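Spermidine synthase (Corynebacterium glutamicum ATCC 13032, PDB 3GJY) is a probable spermidine synthase, expected to transfer an aminopropyl group from decarboxylated S-adenosylmethionine to putrescine in polyamine biosynthesis. Local coordinates at residues A[177-190]-A[210-222]. Numbering follows the deposited sequence. Where two conformers were deposited one is given.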
ATOM      1  N   PHE A 177      -1.662   0.474 -13.211  1.00 14.76           N
ATOM      2  CA  PHE A 177      -1.343   1.058 -11.920  1.00 14.58           C
ATOM      3  C   PHE A 177       0.107   1.507 -11.842  1.00 14.65           C
ATOM      4  O   PHE A 177       0.560   1.899 -10.765  1.00 15.30           O
ATOM      5  CB  PHE A 177      -1.620   0.041 -10.810  1.00 14.31           C
ATOM      6  CG  PHE A 177      -3.066  -0.192 -10.582  1.00 13.87           C
ATOM      7  CD1 PHE A 177      -3.853   0.769  -9.981  1.00 13.85           C
ATOM      8  CD2 PHE A 177      -3.664  -1.385 -11.018  1.00 15.45           C
ATOM      9  CE1 PHE A 177      -5.225   0.533  -9.768  1.00 17.23           C
ATOM     10  CE2 PHE A 177      -5.031  -1.608 -10.811  1.00 18.77           C
ATOM     11  CZ  PHE A 177      -5.801  -0.650 -10.188  1.00 18.92           C
ATOM     12  N   THR A 178       0.835   1.468 -12.960  1.00 13.80           N
ATOM     13  CA  THR A 178       2.274   1.750 -12.922  1.00 14.84           C
ATOM     14  C   THR A 178       2.735   2.864 -13.854  1.00 13.71           C
ATOM     15  O   THR A 178       3.942   3.078 -14.009  1.00 15.06           O
ATOM     16  CB  THR A 178       3.106   0.483 -13.228  1.00 15.53           C
ATOM     17  OG1 THR A 178       2.996   0.185 -14.616  1.00 16.55           O
ATOM     18  CG2 THR A 178       2.618  -0.687 -12.380  1.00 17.47           C
ATOM     19  N   THR A 179       1.783   3.552 -14.470  1.00 13.37           N
ATOM     20  CA  THR A 179       2.108   4.492 -15.531  1.00 13.05           C
ATOM     21  C   THR A 179       2.128   5.924 -15.032  1.00 12.52           C
ATOM     22  O   THR A 179       1.515   6.287 -14.005  1.00 12.63           O
ATOM     23  CB  THR A 179       1.072   4.436 -16.665  1.00 12.65           C
ATOM     24  OG1 THR A 179      -0.215   4.757 -16.114  1.00 13.64           O
ATOM     25  CG2 THR A 179       1.032   3.072 -17.287  1.00 14.68           C
ATOM     26  N   VAL A 180       2.783   6.764 -15.827  1.00 12.89           N
ATOM     27  CA  VAL A 180       2.821   8.202 -15.563  1.00 12.93           C
ATOM     28  C   VAL A 180       1.397   8.757 -15.456  1.00 13.62           C
ATOM     29  O   VAL A 180       1.100   9.557 -14.563  1.00 12.79           O
ATOM     30  CB  VAL A 180       3.604   8.903 -16.671  1.00 13.00           C
ATOM     31  CG1 VAL A 180       3.362  10.444 -16.628  1.00 13.65           C
ATOM     32  CG2 VAL A 180       5.120   8.533 -16.579  1.00 13.86           C
ATOM     33  N   GLU A 181       0.498   8.282 -16.311  1.00 14.08           N
ATOM     34  CA  GLU A 181      -0.876   8.785 -16.273  1.00 13.27           C
ATOM     35  C   GLU A 181      -1.554   8.446 -14.948  1.00 12.25           C
ATOM     36  O   GLU A 181      -2.241   9.291 -14.368  1.00 12.59           O
ATOM     37  CB  GLU A 181      -1.695   8.223 -17.455  1.00 13.40           C
ATOM     38  CG  GLU A 181      -1.279   8.796 -18.833  1.00 15.91           C
ATOM     39  CD  GLU A 181      -0.027   8.152 -19.390  1.00 15.89           C
ATOM     40  OE1 GLU A 181       0.412   7.081 -18.895  1.00 15.32           O
ATOM     41  OE2 GLU A 181       0.528   8.739 -20.360  1.00 21.63           O
ATOM     42  N   PHE A 182      -1.334   7.226 -14.451  1.00 11.61           N
ATOM     43  CA  PHE A 182      -1.868   6.858 -13.139  1.00 12.06           C
ATOM     44  C   PHE A 182      -1.300   7.749 -12.043  1.00 12.01           C
ATOM     45  O   PHE A 182      -2.061   8.269 -11.237  1.00 11.71           O
ATOM     46  CB  PHE A 182      -1.586   5.390 -12.829  1.00 12.51           C
ATOM     47  CG  PHE A 182      -1.936   4.993 -11.421  1.00 11.36           C
ATOM     48  CD1 PHE A 182      -3.268   4.919 -11.002  1.00 14.39           C
ATOM     49  CD2 PHE A 182      -0.924   4.700 -10.503  1.00 12.30           C
ATOM     50  CE1 PHE A 182      -3.567   4.545  -9.679  1.00 13.63           C
ATOM     51  CE2 PHE A 182      -1.225   4.323  -9.212  1.00 13.34           C
ATOM     52  CZ  PHE A 182      -2.529   4.257  -8.791  1.00 12.85           C
ATOM     53  N   PHE A 183       0.010   7.963 -12.068  1.00 11.48           N
ATOM     54  CA  PHE A 183       0.650   8.799 -11.044  1.00 10.94           C
ATOM     55  C   PHE A 183       0.147  10.240 -11.117  1.00 11.22           C
ATOM     56  O   PHE A 183      -0.042  10.880 -10.085  1.00 11.85           O
ATOM     57  CB  PHE A 183       2.182   8.757 -11.132  1.00 11.00           C
ATOM     58  CG  PHE A 183       2.737   7.361 -10.973  1.00 11.45           C
ATOM     59  CD1 PHE A 183       2.261   6.505  -9.973  1.00 12.40           C
ATOM     60  CD2 PHE A 183       3.724   6.894 -11.853  1.00 12.84           C
ATOM     61  CE1 PHE A 183       2.765   5.197  -9.868  1.00 12.44           C
ATOM     62  CE2 PHE A 183       4.237   5.612 -11.744  1.00 13.28           C
ATOM     63  CZ  PHE A 183       3.747   4.761 -10.768  1.00 12.89           C
ATOM     64  N   GLU A 184      -0.132  10.726 -12.340  1.00 10.44           N
ATOM     65  CA  GLU A 184      -0.665  12.086 -12.502  1.00 11.85           C
ATOM     66  C   GLU A 184      -2.057  12.211 -11.881  1.00 11.37           C
ATOM     67  O   GLU A 184      -2.376  13.259 -11.268  1.00 11.83           O
ATOM     68  CB  GLU A 184      -0.747  12.523 -13.985  1.00 12.11           C
ATOM     69  CG  GLU A 184       0.632  12.795 -14.640  1.00 12.48           C
ATOM     70  CD  GLU A 184       1.282  14.168 -14.286  1.00 16.34           C
ATOM     71  OE1 GLU A 184       0.870  14.857 -13.312  1.00 19.51           O
ATOM     72  OE2 GLU A 184       2.254  14.539 -14.997  1.00 19.40           O
ATOM     73  N   HIS A 185      -2.894  11.178 -12.034  1.00 10.72           N
ATOM     74  CA  HIS A 185      -4.195  11.197 -11.376  1.00 10.36           C
ATOM     75  C   HIS A 185      -4.044  11.243  -9.849  1.00 11.49           C
ATOM     76  O   HIS A 185      -4.737  12.010  -9.172  1.00 11.04           O
ATOM     77  CB  HIS A 185      -5.038  10.014 -11.807  1.00 10.97           C
ATOM     78  CG  HIS A 185      -5.550  10.134 -13.201  1.00 12.77           C
ATOM     79  ND1 HIS A 185      -5.350   9.189 -14.190  1.00 15.21           N
ATOM     80  CD2 HIS A 185      -6.209  11.158 -13.786  1.00 11.50           C
ATOM     81  CE1 HIS A 185      -5.949   9.606 -15.305  1.00 11.38           C
ATOM     82  NE2 HIS A 185      -6.464  10.794 -15.078  1.00 17.32           N
ATOM     83  N   CYS A 186      -3.139  10.418  -9.333  1.00 11.01           N
ATOM     84  CA  CYS A 186      -2.852  10.412  -7.885  1.00 10.41           C
ATOM     85  C   CYS A 186      -2.355  11.758  -7.405  1.00 11.05           C
ATOM     86  O   CYS A 186      -2.815  12.253  -6.383  1.00 11.76           O
ATOM     87  CB  CYS A 186      -1.849   9.302  -7.539  1.00 10.93           C
ATOM     88  SG  CYS A 186      -2.517   7.650  -7.718  1.00 12.50           S
ATOM     89  N   HIS A 187      -1.462  12.377  -8.181  1.00 11.81           N
ATOM     90  CA  HIS A 187      -0.941  13.688  -7.804  1.00 11.81           C
ATOM     91  C   HIS A 187      -2.039  14.764  -7.740  1.00 10.93           C
ATOM     92  O   HIS A 187      -2.122  15.539  -6.787  1.00 12.65           O
ATOM     93  CB  HIS A 187       0.200  14.086  -8.737  1.00 10.45           C
ATOM     94  CG  HIS A 187       0.887  15.339  -8.323  1.00 12.56           C
ATOM     95  ND1 HIS A 187       0.413  16.594  -8.621  1.00 14.32           N
ATOM     96  CD2 HIS A 187       2.000  15.518  -7.578  1.00 12.94           C
ATOM     97  CE1 HIS A 187       1.210  17.497  -8.079  1.00 14.54           C
ATOM     98  NE2 HIS A 187       2.182  16.874  -7.443  1.00 13.69           N
ATOM     99  N   ARG A 188      -2.927  14.777  -8.750  1.00 10.59           N
ATOM    100  CA  ARG A 188      -4.034  15.697  -8.710  1.00 11.34           C
ATOM    101  C   ARG A 188      -4.898  15.489  -7.469  1.00 11.01           C
ATOM    102  O   ARG A 188      -5.308  16.456  -6.824  1.00 12.12           O
ATOM    103  CB  ARG A 188      -4.904  15.538  -9.951  1.00 11.81           C
ATOM    104  CG  ARG A 188      -6.092  16.541  -9.981  1.00 11.46           C
ATOM    105  CD  ARG A 188      -6.933  16.350 -11.271  1.00 10.95           C
ATOM    106  NE  ARG A 188      -7.592  15.055 -11.230  1.00 12.01           N
ATOM    107  CZ  ARG A 188      -7.255  13.983 -11.947  1.00 11.76           C
ATOM    108  NH1 ARG A 188      -6.321  14.036 -12.898  1.00 11.68           N
ATOM    109  NH2 ARG A 188      -7.886  12.829 -11.729  1.00 12.80           N
ATOM    110  N   GLY A 189      -5.200  14.233  -7.141  1.00 10.40           N
ATOM    111  CA  GLY A 189      -6.079  13.991  -5.986  1.00 11.39           C
ATOM    112  C   GLY A 189      -5.452  14.353  -4.655  1.00 10.74           C
ATOM    113  O   GLY A 189      -6.180  14.619  -3.720  1.00 11.79           O
ATOM    114  N   LEU A 190      -4.120  14.300  -4.535  1.00 12.00           N
ATOM    115  CA  LEU A 190      -3.475  14.584  -3.258  1.00 11.30           C
ATOM    116  C   LEU A 190      -3.524  16.055  -2.894  1.00 12.07           C
ATOM    117  O   LEU A 190      -3.304  16.942  -3.755  1.00 13.65           O
ATOM    118  CB  LEU A 190      -2.016  14.117  -3.296  1.00 11.64           C
ATOM    119  CG  LEU A 190      -1.857  12.600  -3.161  1.00 11.63           C
ATOM    120  CD1 LEU A 190      -0.412  12.205  -3.527  1.00 13.82           C
ATOM    121  CD2 LEU A 190      -2.238  12.089  -1.756  1.00 12.95           C
ATOM    122  N   LYS A 210      11.889  -0.283 -10.783  1.00 15.92           N
ATOM    123  CA  LYS A 210      12.648   0.831 -11.311  1.00 16.39           C
ATOM    124  C   LYS A 210      11.802   1.637 -12.314  1.00 15.26           C
ATOM    125  O   LYS A 210      11.859   2.863 -12.306  1.00 16.70           O
ATOM    126  CB  LYS A 210      13.952   0.343 -11.944  1.00 17.17           C
ATOM    127  CG  LYS A 210      14.944  -0.197 -10.910  1.00 18.13           C
ATOM    128  CD  LYS A 210      16.135  -0.848 -11.601  1.00 20.61           C
ATOM    129  CE  LYS A 210      17.087  -1.430 -10.594  1.00 25.44           C
ATOM    130  NZ  LYS A 210      18.224  -2.082 -11.328  1.00 30.17           N
ATOM    131  N   SER A 211      11.021   0.966 -13.160  1.00 15.65           N
ATOM    132  CA  SER A 211      10.152   1.681 -14.085  0.50 15.76           C
ATOM    133  C   SER A 211       9.039   2.446 -13.341  1.00 15.70           C
ATOM    134  O   SER A 211       8.655   3.546 -13.745  1.00 15.61           O
ATOM    135  CB  SER A 211       9.562   0.724 -15.114  0.50 16.38           C
ATOM    136  OG  SER A 211      10.550   0.418 -16.099  0.50 17.80           O
ATOM    137  N   GLU A 212       8.537   1.871 -12.244  1.00 14.66           N
ATOM    138  CA  GLU A 212       7.513   2.601 -11.458  1.00 13.97           C
ATOM    139  C   GLU A 212       8.147   3.862 -10.914  1.00 13.73           C
ATOM    140  O   GLU A 212       7.544   4.947 -10.989  1.00 13.21           O
ATOM    141  CB  GLU A 212       6.962   1.756 -10.300  1.00 13.99           C
ATOM    142  CG  GLU A 212       6.131   0.590 -10.760  1.00 14.31           C
ATOM    143  CD  GLU A 212       5.055   0.254  -9.791  1.00 16.83           C
ATOM    144  OE1 GLU A 212       4.353   1.212  -9.438  1.00 21.39           O
ATOM    145  OE2 GLU A 212       4.855  -0.938  -9.485  1.00 19.17           O
ATOM    146  N   LEU A 213       9.326   3.713 -10.309  1.00 14.00           N
ATOM    147  CA  LEU A 213      10.036   4.885  -9.803  1.00 13.96           C
ATOM    148  C   LEU A 213      10.314   5.953 -10.874  1.00 14.27           C
ATOM    149  O   LEU A 213      10.168   7.161 -10.609  1.00 15.50           O
ATOM    150  CB  LEU A 213      11.355   4.506  -9.088  1.00 14.51           C
ATOM    151  CG  LEU A 213      11.081   3.778  -7.764  1.00 14.56           C
ATOM    152  CD1 LEU A 213      12.339   2.969  -7.363  1.00 17.35           C
ATOM    153  CD2 LEU A 213      10.719   4.776  -6.679  1.00 15.53           C
ATOM    154  N   ALA A 214      10.766   5.522 -12.060  1.00 14.44           N
ATOM    155  CA  ALA A 214      10.975   6.463 -13.161  1.00 15.96           C
ATOM    156  C   ALA A 214       9.706   7.288 -13.464  1.00 15.82           C
ATOM    157  O   ALA A 214       9.761   8.510 -13.621  1.00 16.66           O
ATOM    158  CB  ALA A 214      11.488   5.726 -14.433  1.00 16.69           C
ATOM    159  N   GLY A 215       8.537   6.641 -13.446  1.00 15.58           N
ATOM    160  CA  GLY A 215       7.299   7.359 -13.719  1.00 15.91           C
ATOM    161  C   GLY A 215       6.945   8.291 -12.570  1.00 14.66           C
ATOM    162  O   GLY A 215       6.534   9.418 -12.789  1.00 15.46           O
HETATM  163  N   MSE A 216       7.129   7.798 -11.347  1.00 14.61           N
HETATM  164  CA  MSE A 216       6.874   8.627 -10.155  1.00 14.58           C
HETATM  165  C   MSE A 216       7.744   9.895 -10.166  1.00 14.47           C
HETATM  166  O   MSE A 216       7.284  10.976  -9.764  1.00 14.80           O
HETATM  167  CB  MSE A 216       7.111   7.829  -8.872  1.00 13.83           C
HETATM  168  CG  MSE A 216       6.040   6.718  -8.726  1.00 13.14           C
HETATM  169 SE   MSE A 216       6.591   5.400  -7.407  0.70 13.59          SE
HETATM  170  CE  MSE A 216       6.463   6.583  -5.880  1.00 13.98           C
HETATM  171  N   MSE A 217       8.992   9.769 -10.639  1.00 15.22           N
HETATM  172  CA  MSE A 217       9.900  10.924 -10.646  1.00 17.07           C
HETATM  173  C   MSE A 217       9.518  12.016 -11.652  1.00 17.41           C
HETATM  174  O   MSE A 217       9.965  13.156 -11.511  1.00 19.01           O
HETATM  175  CB  MSE A 217      11.353  10.473 -10.831  1.00 17.75           C
HETATM  176  CG  MSE A 217      11.910   9.811  -9.593  1.00 20.30           C
HETATM  177 SE   MSE A 217      13.749   9.264  -9.842  0.75 29.83          SE
HETATM  178  CE  MSE A 217      13.432   7.528 -10.299  1.00 24.39           C
ATOM    179  N   GLU A 218       8.706  11.673 -12.653  1.00 18.53           N
ATOM    180  CA  GLU A 218       8.183  12.696 -13.572  1.00 19.33           C
ATOM    181  C   GLU A 218       7.047  13.503 -12.955  1.00 17.69           C
ATOM    182  O   GLU A 218       6.662  14.562 -13.459  1.00 20.22           O
ATOM    183  CB  GLU A 218       7.610  12.031 -14.834  1.00 20.86           C
ATOM    184  CG  GLU A 218       8.549  11.421 -15.763  1.00 24.62           C
ATOM    185  CD  GLU A 218       7.860  11.113 -17.097  1.00 25.23           C
ATOM    186  OE1 GLU A 218       6.860  11.785 -17.478  1.00 29.75           O
ATOM    187  OE2 GLU A 218       8.323  10.182 -17.739  1.00 30.68           O
ATOM    188  N   VAL A 219       6.426  12.954 -11.911  1.00 15.86           N
ATOM    189  CA  VAL A 219       5.194  13.490 -11.362  1.00 15.25           C
ATOM    190  C   VAL A 219       5.389  14.150  -9.981  1.00 15.26           C
ATOM    191  O   VAL A 219       4.804  15.225  -9.709  1.00 17.34           O
ATOM    192  CB  VAL A 219       4.155  12.371 -11.277  1.00 14.70           C
ATOM    193  CG1 VAL A 219       2.878  12.864 -10.616  1.00 16.11           C
ATOM    194  CG2 VAL A 219       3.838  11.869 -12.679  1.00 15.12           C
ATOM    195  N   PHE A 220       6.149  13.486  -9.104  1.00 14.00           N
ATOM    196  CA  PHE A 220       6.427  13.957  -7.735  1.00 14.70           C
ATOM    197  C   PHE A 220       7.824  14.547  -7.689  1.00 14.23           C
ATOM    198  O   PHE A 220       8.748  13.998  -8.278  1.00 15.76           O
ATOM    199  CB  PHE A 220       6.343  12.789  -6.738  1.00 13.84           C
ATOM    200  CG  PHE A 220       4.947  12.197  -6.623  1.00 13.89           C
ATOM    201  CD1 PHE A 220       3.971  12.846  -5.896  1.00 11.89           C
ATOM    202  CD2 PHE A 220       4.590  11.067  -7.369  1.00 14.45           C
ATOM    203  CE1 PHE A 220       2.670  12.328  -5.804  1.00 13.93           C
ATOM    204  CE2 PHE A 220       3.290  10.525  -7.280  1.00 15.57           C
ATOM    205  CZ  PHE A 220       2.316  11.190  -6.519  1.00 13.59           C
ATOM    206  N   GLU A 221       8.004  15.597  -6.895  1.00 14.29           N
ATOM    207  CA  GLU A 221       9.344  16.200  -6.764  1.00 14.61           C
ATOM    208  C   GLU A 221      10.306  15.302  -5.986  1.00 13.29           C
ATOM    209  O   GLU A 221      11.511  15.357  -6.178  1.00 15.77           O
ATOM    210  CB  GLU A 221       9.253  17.556  -6.042  1.00 15.72           C
ATOM    211  CG  GLU A 221       8.556  18.679  -6.832  1.00 20.30           C
ATOM    212  CD  GLU A 221       8.436  19.955  -5.990  1.00 26.90           C
ATOM    213  OE1 GLU A 221       9.463  20.382  -5.396  1.00 30.77           O
ATOM    214  OE2 GLU A 221       7.325  20.525  -5.906  1.00 31.84           O
ATOM    215  N   HIS A 222       9.779  14.452  -5.111  1.00 12.96           N
ATOM    216  CA  HIS A 222      10.645  13.669  -4.198  1.00 13.40           C
ATOM    217  C   HIS A 222      10.177  12.223  -4.126  1.00 13.51           C
ATOM    218  O   HIS A 222       8.985  11.941  -4.271  1.00 13.05           O
ATOM    219  CB  HIS A 222      10.698  14.290  -2.790  1.00 14.63           C
ATOM    220  CG  HIS A 222      11.129  15.714  -2.805  1.00 15.15           C
ATOM    221  ND1 HIS A 222      12.420  16.078  -3.118  1.00 16.33           N
ATOM    222  CD2 HIS A 222      10.431  16.864  -2.644  1.00 16.72           C
ATOM    223  CE1 HIS A 222      12.507  17.396  -3.118  1.00 18.21           C
ATOM    224  NE2 HIS A 222      11.316  17.900  -2.836  1.00 18.80           N
TER
HETATM  225  O   HOH W   1       6.268   4.469 -14.823  1.00 16.34           O
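The Phe183 side chain sits as a knob in the hole formed by Glu212, Gly215, Met216 and Val219. Selenomethionine Met216 lays its CG over the centre of one ring face, 3.6 Å from the centroid, a CH-pi contact; its SE lies obliquely, completing a Met-aromatic pair. The opposite face receives Thr179 O near the rim, and Glu212 OE1 meets the edge in plane. That carboxylate also passes across Thr178 CG2, while its salt bridge to Arg165 probably fixes its rotation. The lack of a side chain at Gly215 is consistent with the close backbone approach, 4.9 Å from Val180 CA to Gly215 CA, and leaves room for the Phe183 ring.

Val219 returns the knob, among Val180, Phe183, Glu184 and His187. With CG1 anti to the backbone N (chi1 176°), that methyl reaches His187 CB at 3.5 Å, leaving CG2 against Phe183 CB and Glu184 CD. The His187 and Phe220 rings meet obliquely, planes at 59°, and His187 NE2 is hydrogen-bonded to Asp246 OD2. A water donates to Thr178 O and Ser211 O, bridging the backbones. These reciprocal knobs-into-holes join helices whose axes approach to 8.7 Å, crossing at -46°. Flanking strand 194-202 in sequence and both touching its Tyr196, they fit the Rossmann-like fold of AdoMet-dependent transferases.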